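Local atomic coordinates of CrmK (PDB entry 5I1V), a protein that acts as an oxidase with covalently bound FAD, involved in recycling shunt products during caerulomycin biosynthesis. Residues D17-A22 with E32-P37; Y25-Q30 with C65-V70; W230-L235 with A358-L363; P371-E376 with L418-E423. One frame throughout, in Å; residues are numbered along the deposited sequence.

Contact 1: D17-A22 with E32-P37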
# COMPACT_ATOMS: atom_id res chain seq x y z
N ASP A 17 -19.85 9.20 -2.16
CA ASP A 17 -18.89 10.21 -1.65
C ASP A 17 -17.48 9.67 -1.66
O ASP A 17 -16.56 10.41 -1.88
CB ASP A 17 -19.25 10.76 -0.27
CG ASP A 17 -20.49 11.66 -0.29
OD1 ASP A 17 -20.91 12.17 -1.37
OD2 ASP A 17 -21.08 11.83 0.78
N LEU A 18 -17.33 8.36 -1.46
CA LEU A 18 -16.02 7.69 -1.61
C LEU A 18 -15.54 7.74 -3.05
O LEU A 18 -14.43 8.17 -3.36
CB LEU A 18 -16.13 6.25 -1.11
CG LEU A 18 -14.85 5.39 -0.93
CD1 LEU A 18 -14.58 4.67 -2.21
CD2 LEU A 18 -13.64 6.17 -0.42
N LEU A 19 -16.39 7.29 -3.99
CA LEU A 19 -15.99 7.35 -5.39
C LEU A 19 -15.69 8.75 -5.92
O LEU A 19 -14.98 8.89 -6.90
CB LEU A 19 -17.05 6.67 -6.27
CG LEU A 19 -17.18 5.17 -6.00
CD1 LEU A 19 -18.35 4.65 -6.78
CD2 LEU A 19 -15.90 4.45 -6.40
N ALA A 20 -16.23 9.78 -5.28
CA ALA A 20 -16.03 11.13 -5.72
C ALA A 20 -14.62 11.66 -5.43
O ALA A 20 -14.20 12.65 -6.05
CB ALA A 20 -17.04 12.01 -5.08
N ARG A 21 -13.91 11.00 -4.51
CA ARG A 21 -12.60 11.39 -4.05
C ARG A 21 -11.52 10.45 -4.58
O ARG A 21 -11.73 9.26 -4.66
CB ARG A 21 -12.60 11.42 -2.53
CG ARG A 21 -13.44 12.54 -1.99
CD ARG A 21 -14.08 12.25 -0.66
NE ARG A 21 -14.68 13.51 -0.20
CZ ARG A 21 -15.89 13.95 -0.52
NH1 ARG A 21 -16.25 15.15 -0.09
NH2 ARG A 21 -16.77 13.21 -1.24
N ALA A 22 -10.41 10.99 -5.08
CA ALA A 22 -9.34 10.12 -5.53
C ALA A 22 -8.08 10.72 -4.95
O ALA A 22 -8.15 11.33 -3.87
CB ALA A 22 -9.33 10.03 -7.05
N GLU A 32 -23.78 12.70 -12.25
CA GLU A 32 -25.07 12.07 -12.15
C GLU A 32 -24.96 10.68 -11.52
O GLU A 32 -25.76 10.28 -10.67
CB GLU A 32 -25.63 11.88 -13.56
CG GLU A 32 -27.11 12.05 -13.68
CD GLU A 32 -27.61 11.64 -15.06
OE1 GLU A 32 -28.55 10.82 -15.09
OE2 GLU A 32 -27.05 12.12 -16.09
N TYR A 33 -23.97 9.92 -12.00
CA TYR A 33 -23.69 8.65 -11.44
C TYR A 33 -22.27 8.22 -11.76
O TYR A 33 -21.66 8.71 -12.72
CB TYR A 33 -24.73 7.59 -11.91
CG TYR A 33 -24.85 7.40 -13.38
CD1 TYR A 33 -24.09 6.48 -14.06
CD2 TYR A 33 -25.75 8.15 -14.10
CE1 TYR A 33 -24.24 6.28 -15.42
CE2 TYR A 33 -25.88 8.00 -15.45
CZ TYR A 33 -25.12 7.06 -16.12
OH TYR A 33 -25.25 6.92 -17.48
N PHE A 34 -21.74 7.33 -10.95
CA PHE A 34 -20.57 6.52 -11.31
C PHE A 34 -21.08 5.19 -11.87
O PHE A 34 -22.09 4.58 -11.39
CB PHE A 34 -19.71 6.24 -10.08
CG PHE A 34 -19.15 7.48 -9.45
CD1 PHE A 34 -19.86 8.14 -8.47
CD2 PHE A 34 -17.91 7.96 -9.82
CE1 PHE A 34 -19.33 9.27 -7.85
CE2 PHE A 34 -17.39 9.08 -9.21
CZ PHE A 34 -18.12 9.74 -8.25
N ARG A 35 -20.36 4.66 -12.87
CA ARG A 35 -20.69 3.35 -13.38
C ARG A 35 -19.43 2.49 -13.17
O ARG A 35 -18.36 2.93 -13.52
CB ARG A 35 -21.07 3.48 -14.87
CG ARG A 35 -21.32 2.14 -15.58
CD ARG A 35 -22.53 1.41 -15.10
NE ARG A 35 -23.76 2.19 -15.24
CZ ARG A 35 -24.39 2.40 -16.38
NH1 ARG A 35 -23.95 1.88 -17.52
NH2 ARG A 35 -25.49 3.11 -16.38
N LEU A 36 -19.55 1.31 -12.53
CA LEU A 36 -18.42 0.38 -12.37
C LEU A 36 -18.69 -0.89 -13.20
O LEU A 36 -19.43 -1.75 -12.75
CB LEU A 36 -18.28 -0.01 -10.91
CG LEU A 36 -17.96 1.05 -9.83
CD1 LEU A 36 -16.64 0.77 -9.14
CD2 LEU A 36 -17.97 2.47 -10.29
N PRO A 37 -18.13 -0.97 -14.42
CA PRO A 37 -18.30 -2.13 -15.29
C PRO A 37 -17.33 -3.26 -14.94
O PRO A 37 -16.30 -3.04 -14.30
CB PRO A 37 -18.05 -1.56 -16.67
CG PRO A 37 -17.16 -0.42 -16.44
CD PRO A 37 -17.38 0.09 -15.08
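L19 sets its CB methylene squarely over one face of the F34 ring, the centre of a contact that is otherwise plain apolar packing. This CH-pi contact is almost perfectly centred: CB of L19 stands 3.6 Å from the centroid of the F34 ring and only 2° off the ring normal. The two side chains run antiparallel alongside one another, and L19 CD1 ends 3.9 Å from F34 CB. F34 has CG anti to its carbonyl carbon (chi1 -62°), which carries the ring up to L19 and A20. Further apolar touches flank this pair, with L19 CD1 4.1 Å from L36 CD2 and A20 CB 4.0 Å from F34 CZ. The backbone joins in as well. L19 O lies 3.3 Å from F34 CE2, and A20 N approaches CZ obliquely. Trimmed to an alanine, F34 would probably leave L19 CB without the surface it rests on and open a gap between helix and strand. Within 17-22, R21 NH2 donates to D17 O at 2.9 Å (N-H...O 162°), drawing the R21 side chain back to D17. On the strand, F34 and L36 point at the helix while the CB of R35 between them points away, and its guanidinium makes a salt bridge to E49. This is helix-on-sheet packing: helix 15-19 lies against the small mixed sheet in the N-terminal part of the PCMH-type FAD-binding fold.

Contact 2: Y25-Q30 with C65-V70. With FAD (flavin-adenine dinucleotide), chain E.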
# COMPACT_ATOMS: atom_id res chain seq x y z
N TYR A 25 -7.44 15.57 -3.26
CA TYR A 25 -8.66 16.04 -2.59
C TYR A 25 -9.09 17.46 -3.00
O TYR A 25 -10.20 17.91 -2.64
CB TYR A 25 -8.61 15.87 -1.03
CG TYR A 25 -9.25 14.58 -0.50
CD1 TYR A 25 -8.94 13.36 -1.07
CD2 TYR A 25 -10.17 14.58 0.56
CE1 TYR A 25 -9.50 12.16 -0.60
CE2 TYR A 25 -10.76 13.37 1.03
CZ TYR A 25 -10.41 12.17 0.44
OH TYR A 25 -10.96 10.93 0.85
N ARG A 26 -8.29 18.15 -3.81
CA ARG A 26 -8.74 19.41 -4.37
C ARG A 26 -9.88 19.18 -5.35
O ARG A 26 -10.65 20.09 -5.59
CB ARG A 26 -7.60 20.17 -5.04
CG ARG A 26 -6.45 20.55 -4.10
CD ARG A 26 -5.20 20.99 -4.84
NE ARG A 26 -5.57 22.00 -5.75
CZ ARG A 26 -5.11 22.23 -6.97
NH1 ARG A 26 -4.10 21.56 -7.55
NH2 ARG A 26 -5.71 23.18 -7.62
N PHE A 27 -9.99 17.98 -5.93
CA PHE A 27 -10.98 17.76 -6.98
C PHE A 27 -11.96 16.69 -6.58
O PHE A 27 -11.64 15.51 -6.65
CB PHE A 27 -10.29 17.38 -8.27
CG PHE A 27 -9.16 18.29 -8.60
CD1 PHE A 27 -9.36 19.64 -8.68
CD2 PHE A 27 -7.91 17.78 -8.82
CE1 PHE A 27 -8.30 20.51 -8.97
CE2 PHE A 27 -6.85 18.63 -9.12
CZ PHE A 27 -7.05 19.98 -9.21
N VAL A 28 -13.14 17.11 -6.17
CA VAL A 28 -14.16 16.18 -5.76
C VAL A 28 -15.17 16.11 -6.90
O VAL A 28 -15.74 17.10 -7.29
CB VAL A 28 -14.77 16.62 -4.40
CG1 VAL A 28 -16.02 15.82 -4.05
CG2 VAL A 28 -13.70 16.49 -3.30
N ALA A 29 -15.39 14.93 -7.45
CA ALA A 29 -16.33 14.80 -8.57
C ALA A 29 -17.79 14.89 -8.15
O ALA A 29 -18.16 14.48 -7.04
CB ALA A 29 -16.09 13.48 -9.27
N GLN A 30 -18.66 15.31 -9.05
CA GLN A 30 -20.09 15.25 -8.79
C GLN A 30 -20.91 14.82 -10.00
O GLN A 30 -21.76 15.56 -10.49
CB GLN A 30 -20.63 16.55 -8.16
CG GLN A 30 -20.07 17.79 -8.75
CD GLN A 30 -20.49 19.02 -7.95
OE1 GLN A 30 -21.56 19.04 -7.30
NE2 GLN A 30 -19.64 20.05 -7.98
N CYS A 65 -4.69 11.20 -11.32
CA CYS A 65 -4.50 12.41 -12.18
C CYS A 65 -4.12 13.58 -11.27
O CYS A 65 -4.80 13.79 -10.27
CB CYS A 65 -5.80 12.83 -12.81
SG CYS A 65 -5.63 14.04 -14.13
N GLY A 66 -3.15 14.38 -11.69
CA GLY A 66 -2.77 15.58 -10.96
C GLY A 66 -3.72 16.75 -11.15
O GLY A 66 -3.70 17.66 -10.37
N GLU A 67 -4.62 16.70 -12.12
CA GLU A 67 -5.59 17.77 -12.34
C GLU A 67 -7.00 17.19 -12.33
O GLU A 67 -7.16 16.00 -12.11
CB GLU A 67 -5.35 18.42 -13.69
CG GLU A 67 -4.07 19.20 -13.80
CD GLU A 67 -4.06 20.53 -13.03
OE1 GLU A 67 -3.10 21.30 -13.25
OE2 GLU A 67 -4.98 20.82 -12.22
N ALA A 68 -7.99 18.03 -12.58
CA ALA A 68 -9.39 17.67 -12.47
C ALA A 68 -9.92 17.08 -13.79
O ALA A 68 -11.06 17.32 -14.16
CB ALA A 68 -10.23 18.88 -12.12
N PHE A 69 -9.12 16.33 -14.50
CA PHE A 69 -9.54 15.84 -15.82
C PHE A 69 -10.68 14.88 -15.70
O PHE A 69 -11.52 14.82 -16.57
CB PHE A 69 -8.38 15.15 -16.50
CG PHE A 69 -7.23 16.07 -16.83
CD1 PHE A 69 -7.37 17.44 -16.72
CD2 PHE A 69 -6.07 15.57 -17.34
CE1 PHE A 69 -6.34 18.28 -17.08
CE2 PHE A 69 -5.02 16.41 -17.72
CZ PHE A 69 -5.17 17.77 -17.56
N VAL A 70 -10.70 14.10 -14.62
CA VAL A 70 -11.79 13.11 -14.46
C VAL A 70 -12.98 13.78 -13.75
O VAL A 70 -14.12 13.56 -14.11
CB VAL A 70 -11.32 11.90 -13.63
CG1 VAL A 70 -12.46 10.91 -13.39
CG2 VAL A 70 -10.10 11.18 -14.20
PA FAD E . -6.72 8.56 -13.42
O1A FAD E . -6.85 9.78 -12.56
O2A FAD E . -7.75 7.49 -13.20
O5B FAD E . -6.67 8.96 -14.94
C5B FAD E . -5.65 9.79 -15.49
C4B FAD E . -6.12 10.34 -16.84
O4B FAD E . -6.19 9.21 -17.74
C3B FAD E . -7.50 10.96 -16.91
O3B FAD E . -7.53 11.86 -18.00
C2B FAD E . -8.39 9.79 -17.24
O2B FAD E . -9.72 10.08 -17.69
C1B FAD E . -7.50 8.98 -18.19
N9A FAD E . -7.75 7.53 -18.08
C8A FAD E . -7.75 6.73 -16.96
N7A FAD E . -8.14 5.46 -17.30
C5A FAD E . -8.37 5.48 -18.60
C6A FAD E . -8.78 4.46 -19.53
N6A FAD E . -8.95 3.25 -19.06
N1A FAD E . -8.93 4.84 -20.81
C2A FAD E . -8.76 6.11 -21.23
N3A FAD E . -8.32 7.11 -20.42
C4A FAD E . -8.19 6.81 -19.10
N1 FAD E . 4.06 8.32 -13.62
C2 FAD E . 5.21 7.76 -14.04
O2 FAD E . 5.45 7.67 -15.25
N3 FAD E . 6.15 7.28 -13.19
C4 FAD E . 6.05 7.35 -11.87
O4 FAD E . 6.93 6.86 -11.13
C4X FAD E . 4.84 7.93 -11.31
N5 FAD E . 4.67 8.02 -9.97
C5X FAD E . 3.49 8.46 -9.50
C6 FAD E . 3.23 8.42 -8.13
C7 FAD E . 2.04 8.87 -7.56
C7M FAD E . 1.82 8.78 -6.05
C8 FAD E . 1.02 9.41 -8.50
C8M FAD E . -0.29 9.95 -7.99
C9 FAD E . 1.26 9.48 -9.88
C9A FAD E . 2.46 9.01 -10.41
N10 FAD E . 2.72 9.04 -11.79
C10 FAD E . 3.87 8.47 -12.27
C1' FAD E . 1.86 9.79 -12.72
C2' FAD E . 0.84 8.89 -13.33
O2' FAD E . 1.45 8.17 -14.38
C3' FAD E . -0.36 9.63 -13.81
O3' FAD E . -0.95 10.35 -12.68
C4' FAD E . -1.38 8.69 -14.48
O4' FAD E . -2.12 9.45 -15.43
C5' FAD E . -2.30 8.07 -13.44
O5' FAD E . -3.16 7.14 -14.11
P FAD E . -4.43 6.67 -13.28
O1P FAD E . -4.03 6.23 -11.92
O2P FAD E . -5.24 5.73 -14.12
O3P FAD E . -5.24 8.06 -13.13
O HOH W 1 -4.65 22.87 -10.81
O HOH W 2 -3.05 20.21 -9.75
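E67 OE2, whose carboxylate also touches the rim of the F27 ring, is gripped by two waters. Water 1 donates to E67 OE2 at a short 2.5 Å and is reached weakly by R26 NH2. Water 2 accepts a weak bond from R26 NH1 (2.8 Å) and lies 2.7 Å from G66 O, with a weak, longer link to OE2. More acceptors surround it than it has protons. Arginine and glutamate are thus joined through water, R26 NH1 staying 4.8 Å from E67 OE2. The other carboxylate oxygen, OE1, is held by K341 and the backbone N of I452, an arrangement that would favour the charged form. E67 CB points away from 25-30, but a bend at chi2 (-73°) brings the carboxylate back to F27.

The F27 ring lies between A68 and R26. A68 CB lies over one face, 3.9 Å from the F27 centroid and 21° off the normal, and R26 CB covers the opposite face. At the edge, near the ring plane, G66 O meets F27 CE2 at 3.5 Å.

Behind this layer, 65-70 turns to the cofactor. C65 N donates to FAD O1A at 2.9 Å (N-H...O 144°), V70 CG2 and F69 CB pack against the ribose hydroxyls O2B and O3B, and H493 stacks on the F69 ring. Directly after the covalent flavin attachment at H64, this is the pyrophosphate- and ribose-binding loop of a PCMH-type FAD site, with 25-30 packed on its outer side.

Contact 3: W230-L235 with A358-L363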
# COMPACT_ATOMS: atom_id res chain seq x y z
N TRP A 230 20.98 15.24 3.86
CA TRP A 230 21.82 16.37 4.24
C TRP A 230 20.98 17.31 5.10
O TRP A 230 19.89 17.68 4.72
CB TRP A 230 22.31 17.15 3.01
CG TRP A 230 23.22 16.46 2.09
CD1 TRP A 230 24.57 16.61 2.03
CD2 TRP A 230 22.86 15.54 1.05
NE1 TRP A 230 25.09 15.83 1.03
CE2 TRP A 230 24.06 15.16 0.41
CE3 TRP A 230 21.64 14.98 0.63
CZ2 TRP A 230 24.08 14.25 -0.66
CZ3 TRP A 230 21.66 14.10 -0.45
CH2 TRP A 230 22.88 13.75 -1.09
N SER A 231 21.50 17.72 6.26
CA SER A 231 20.67 18.49 7.18
C SER A 231 20.50 19.91 6.66
O SER A 231 21.49 20.58 6.31
CB SER A 231 21.29 18.51 8.60
OG SER A 231 20.60 19.46 9.41
N TRP A 232 19.26 20.39 6.64
CA TRP A 232 19.00 21.78 6.30
C TRP A 232 19.66 22.75 7.34
O TRP A 232 20.05 23.85 6.99
CB TRP A 232 17.50 22.08 6.24
CG TRP A 232 17.00 22.12 4.84
CD1 TRP A 232 16.23 21.17 4.19
CD2 TRP A 232 17.23 23.16 3.88
NE1 TRP A 232 16.00 21.56 2.91
CE2 TRP A 232 16.59 22.77 2.69
CE3 TRP A 232 17.92 24.39 3.92
CZ2 TRP A 232 16.61 23.56 1.54
CZ3 TRP A 232 17.94 25.19 2.77
CH2 TRP A 232 17.28 24.77 1.60
N ALA A 233 19.75 22.31 8.58
CA ALA A 233 20.35 23.16 9.64
C ALA A 233 21.81 23.48 9.34
O ALA A 233 22.38 24.41 9.92
CB ALA A 233 20.23 22.44 10.97
N GLU A 234 22.43 22.67 8.48
CA GLU A 234 23.84 22.80 8.17
C GLU A 234 24.10 23.30 6.77
O GLU A 234 25.23 23.40 6.37
CB GLU A 234 24.54 21.46 8.36
CG GLU A 234 24.71 21.06 9.80
CD GLU A 234 24.46 19.58 10.05
OE1 GLU A 234 24.93 18.71 9.28
OE2 GLU A 234 23.80 19.29 11.07
N LEU A 235 23.06 23.64 6.04
CA LEU A 235 23.16 23.91 4.62
C LEU A 235 23.29 25.41 4.37
O LEU A 235 22.61 26.20 5.02
CB LEU A 235 21.88 23.37 3.95
CG LEU A 235 21.76 23.22 2.45
CD1 LEU A 235 22.92 22.43 1.87
CD2 LEU A 235 20.43 22.54 2.18
N ALA A 358 18.00 30.75 -7.32
CA ALA A 358 16.56 30.98 -7.35
C ALA A 358 15.79 29.88 -6.62
O ALA A 358 14.85 30.15 -5.90
CB ALA A 358 16.07 31.12 -8.78
N ALA A 359 16.20 28.63 -6.79
CA ALA A 359 15.54 27.50 -6.13
C ALA A 359 15.83 27.58 -4.68
O ALA A 359 14.92 27.48 -3.87
CB ALA A 359 16.04 26.19 -6.67
N TYR A 360 17.10 27.79 -4.33
CA TYR A 360 17.46 27.93 -2.90
C TYR A 360 16.59 28.95 -2.19
O TYR A 360 16.10 28.72 -1.08
CB TYR A 360 18.93 28.25 -2.71
CG TYR A 360 19.37 28.13 -1.27
CD1 TYR A 360 19.62 26.89 -0.69
CD2 TYR A 360 19.54 29.27 -0.48
CE1 TYR A 360 20.04 26.79 0.64
CE2 TYR A 360 19.93 29.18 0.85
CZ TYR A 360 20.19 27.96 1.40
OH TYR A 360 20.58 27.91 2.74
N ARG A 361 16.34 30.07 -2.86
CA ARG A 361 15.59 31.17 -2.26
C ARG A 361 14.18 30.76 -1.84
O ARG A 361 13.73 31.09 -0.74
CB ARG A 361 15.49 32.33 -3.25
CG ARG A 361 14.99 33.63 -2.63
CD ARG A 361 13.48 33.82 -2.75
NE ARG A 361 13.14 34.63 -3.92
CZ ARG A 361 12.13 35.48 -3.99
NH1 ARG A 361 11.31 35.68 -2.95
NH2 ARG A 361 11.94 36.17 -5.11
N HIS A 362 13.48 30.05 -2.72
CA HIS A 362 12.15 29.52 -2.41
C HIS A 362 12.21 28.31 -1.48
O HIS A 362 11.34 28.13 -0.62
CB HIS A 362 11.43 29.17 -3.71
CG HIS A 362 11.14 30.36 -4.57
ND1 HIS A 362 10.09 31.22 -4.30
CD2 HIS A 362 11.78 30.86 -5.64
CE1 HIS A 362 10.10 32.20 -5.20
NE2 HIS A 362 11.11 32.00 -6.02
N LEU A 363 13.22 27.45 -1.63
CA LEU A 363 13.39 26.30 -0.70
C LEU A 363 13.82 26.66 0.73
O LEU A 363 13.51 25.91 1.65
CB LEU A 363 14.37 25.27 -1.28
CG LEU A 363 13.93 24.60 -2.59
CD1 LEU A 363 15.13 23.91 -3.22
CD2 LEU A 363 12.79 23.61 -2.34
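W232 stretches from a short 3-10 turn to Y360 and L363 on helix 353-364. Its CB does not head for that helix; a first torsion of -101°, well off a staggered position, swings the indole over so that its six-membered ring arrives there. On the pyrrole side NE1 is taken up by F271 O. Next along the rim, CZ2 of W232 lies 4.0 Å from L363 CB and slightly closer to L363 O, the indole and the leucine side chain lying roughly perpendicular. The turn follows strand 222-231, next to the edge strand 311-318 of the eight-stranded antiparallel sheet, which in berberine-bridge-type oxidases belongs to the substrate domain, and helix 353-364 is one of the helices packed on it. At the tip, W232 CH2 is 3.6 Å from Y360 CE1 and CZ3 is 3.4 Å from that same carbon. The ring planes meet obliquely at 31°, centroids 5.5 Å apart. An alanine replacing W232 is likely to leave F271 O without its indole donor and strip Y360 of the aromatic surface beside CE1. L235 shares the work: its CD2 sits over the W232 ring near the rim, while L235 CG meets the edge of the Y360 ring, 4.4 Å from CE1.

Contact 4: P371-E376 with L418-E423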
# COMPACT_ATOMS: atom_id res chain seq x y z
N PRO A 371 6.51 20.74 5.02
CA PRO A 371 7.56 19.76 4.94
C PRO A 371 7.36 18.82 3.73
O PRO A 371 8.32 18.14 3.35
CB PRO A 371 7.43 18.97 6.25
CG PRO A 371 6.52 19.74 7.11
CD PRO A 371 5.66 20.56 6.20
N SER A 372 6.16 18.76 3.16
CA SER A 372 5.97 18.04 1.88
C SER A 372 6.38 18.78 0.61
O SER A 372 6.44 18.16 -0.44
CB SER A 372 4.55 17.60 1.72
OG SER A 372 4.22 16.89 2.87
N ALA A 373 6.68 20.07 0.69
CA ALA A 373 7.08 20.78 -0.50
C ALA A 373 8.49 20.40 -0.93
O ALA A 373 9.41 20.36 -0.11
CB ALA A 373 6.98 22.28 -0.26
N ALA A 374 8.66 20.14 -2.22
CA ALA A 374 9.94 19.67 -2.76
C ALA A 374 10.04 19.85 -4.27
O ALA A 374 9.03 19.92 -4.98
CB ALA A 374 10.17 18.23 -2.41
N MET A 375 11.28 19.96 -4.73
CA MET A 375 11.58 19.63 -6.09
C MET A 375 12.53 18.45 -6.08
O MET A 375 13.28 18.21 -5.12
CB MET A 375 12.08 20.83 -6.93
CG MET A 375 13.37 21.46 -6.51
SD MET A 375 13.77 22.86 -7.61
CE MET A 375 14.00 21.98 -9.16
N GLU A 376 12.43 17.66 -7.14
CA GLU A 376 13.22 16.45 -7.28
C GLU A 376 13.92 16.40 -8.61
O GLU A 376 13.37 16.81 -9.64
CB GLU A 376 12.33 15.20 -7.18
CG GLU A 376 11.39 15.13 -6.01
CD GLU A 376 10.57 13.82 -5.97
OE1 GLU A 376 10.40 13.13 -7.02
OE2 GLU A 376 10.07 13.48 -4.88
N LEU A 418 -0.29 26.88 -3.45
CA LEU A 418 -0.32 27.06 -4.89
C LEU A 418 0.60 28.20 -5.26
O LEU A 418 1.34 28.15 -6.26
CB LEU A 418 -1.75 27.35 -5.40
CG LEU A 418 -2.73 26.16 -5.40
CD1 LEU A 418 -4.14 26.64 -5.61
CD2 LEU A 418 -2.34 25.21 -6.51
N ARG A 419 0.58 29.24 -4.44
CA ARG A 419 1.48 30.35 -4.74
C ARG A 419 2.94 29.91 -4.64
O ARG A 419 3.71 30.24 -5.52
CB ARG A 419 1.17 31.61 -3.91
CG ARG A 419 2.06 32.79 -4.26
CD ARG A 419 1.64 34.13 -3.60
NE ARG A 419 1.43 34.00 -2.15
CZ ARG A 419 0.25 33.90 -1.54
NH1 ARG A 419 -0.91 33.91 -2.22
NH2 ARG A 419 0.21 33.78 -0.21
N TRP A 420 3.32 29.11 -3.65
CA TRP A 420 4.73 28.71 -3.48
C TRP A 420 5.28 27.90 -4.68
O TRP A 420 6.36 28.21 -5.22
CB TRP A 420 4.93 27.90 -2.19
CG TRP A 420 6.37 27.52 -1.98
CD1 TRP A 420 7.34 28.28 -1.37
CD2 TRP A 420 7.03 26.33 -2.44
NE1 TRP A 420 8.56 27.62 -1.42
CE2 TRP A 420 8.39 26.42 -2.06
CE3 TRP A 420 6.60 25.17 -3.12
CZ2 TRP A 420 9.31 25.42 -2.35
CZ3 TRP A 420 7.53 24.18 -3.42
CH2 TRP A 420 8.86 24.31 -3.02
N ILE A 421 4.51 26.90 -5.14
CA ILE A 421 4.97 26.05 -6.23
C ILE A 421 4.95 26.81 -7.56
O ILE A 421 5.82 26.60 -8.40
CB ILE A 421 4.17 24.72 -6.30
CG1 ILE A 421 4.88 23.76 -7.25
CG2 ILE A 421 2.69 24.92 -6.69
CD1 ILE A 421 4.35 22.32 -7.17
N ARG A 422 3.99 27.72 -7.75
CA ARG A 422 3.95 28.49 -8.97
C ARG A 422 5.14 29.43 -9.12
O ARG A 422 5.70 29.58 -10.20
CB ARG A 422 2.67 29.25 -9.07
CG ARG A 422 1.52 28.37 -9.52
CD ARG A 422 0.20 29.03 -9.21
NE ARG A 422 -0.88 28.23 -9.74
CZ ARG A 422 -2.15 28.41 -9.42
NH1 ARG A 422 -2.51 29.38 -8.59
NH2 ARG A 422 -3.05 27.62 -9.97
N GLU A 423 5.49 30.05 -8.00
CA GLU A 423 6.58 31.04 -7.99
C GLU A 423 7.95 30.38 -8.12
O GLU A 423 8.78 30.85 -8.90
CB GLU A 423 6.47 31.92 -6.75
CG GLU A 423 5.29 32.88 -6.90
CD GLU A 423 5.18 33.96 -5.82
OE1 GLU A 423 5.85 33.84 -4.76
OE2 GLU A 423 4.36 34.90 -6.02
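A373, just before strand 374-379, meets W420 of helix 414-428, one of the helices laid on the eight-stranded antiparallel sheet of a berberine-bridge-type flavoenzyme. The chief interaction is CH-pi. A373 CB sits over one face of the indole, 4.0 Å from the centroid of the W420 six-membered ring and 23° off its normal, displaced toward the rim. W420 CG is anti to the backbone N (chi1 -178°), which extends the indole from the helix and lays it across the methyl. Y368 also stacks with this indole and touches A373, and V406 of strand 400-408 packs against both residues, making a buried apolar cluster.

Backbone contact is slight: A374 N comes within 4.3 Å of W420 CH2, obliquely. A374 CB itself points away from the helix. Backbone bonds on both residues, A373 with H272 and A374 with M405, help place the methyl against the indole.

Among polar groups, the buried indole NE1 is satisfied by H362 O of the adjoining helix. On another side of helix 414-428, R422 NE makes a salt bridge to D453, and its guanidinium lies over L418 CB, one turn back, where R422 N also bonds to L418 O. Of the indole atoms, CZ3 of W420 comes closest to A373 CB, at 3.7 Å, with CH2 next at 3.9 Å.

From the N terminus, contact 1 brings strand 33-36 back against helix 15-19, closing a loop of nine residues. Contact 2 starts within that loop and ends far beyond it, at 65-70, so the two cross; they also touch, A20 O taking a probable hydrogen bond from A29 N. Together they tie the N-terminal helix and small sheet to the cofactor loop. Contacts 3 and 4 follow in series: the first spans a long excursion from 230-235 to 358-363, the second a shorter one from 371-376 to 418-423. They meet through helices 353-364 and 414-428 on the large sheet. R26 packs on L418, linking contact 2 to contact 4.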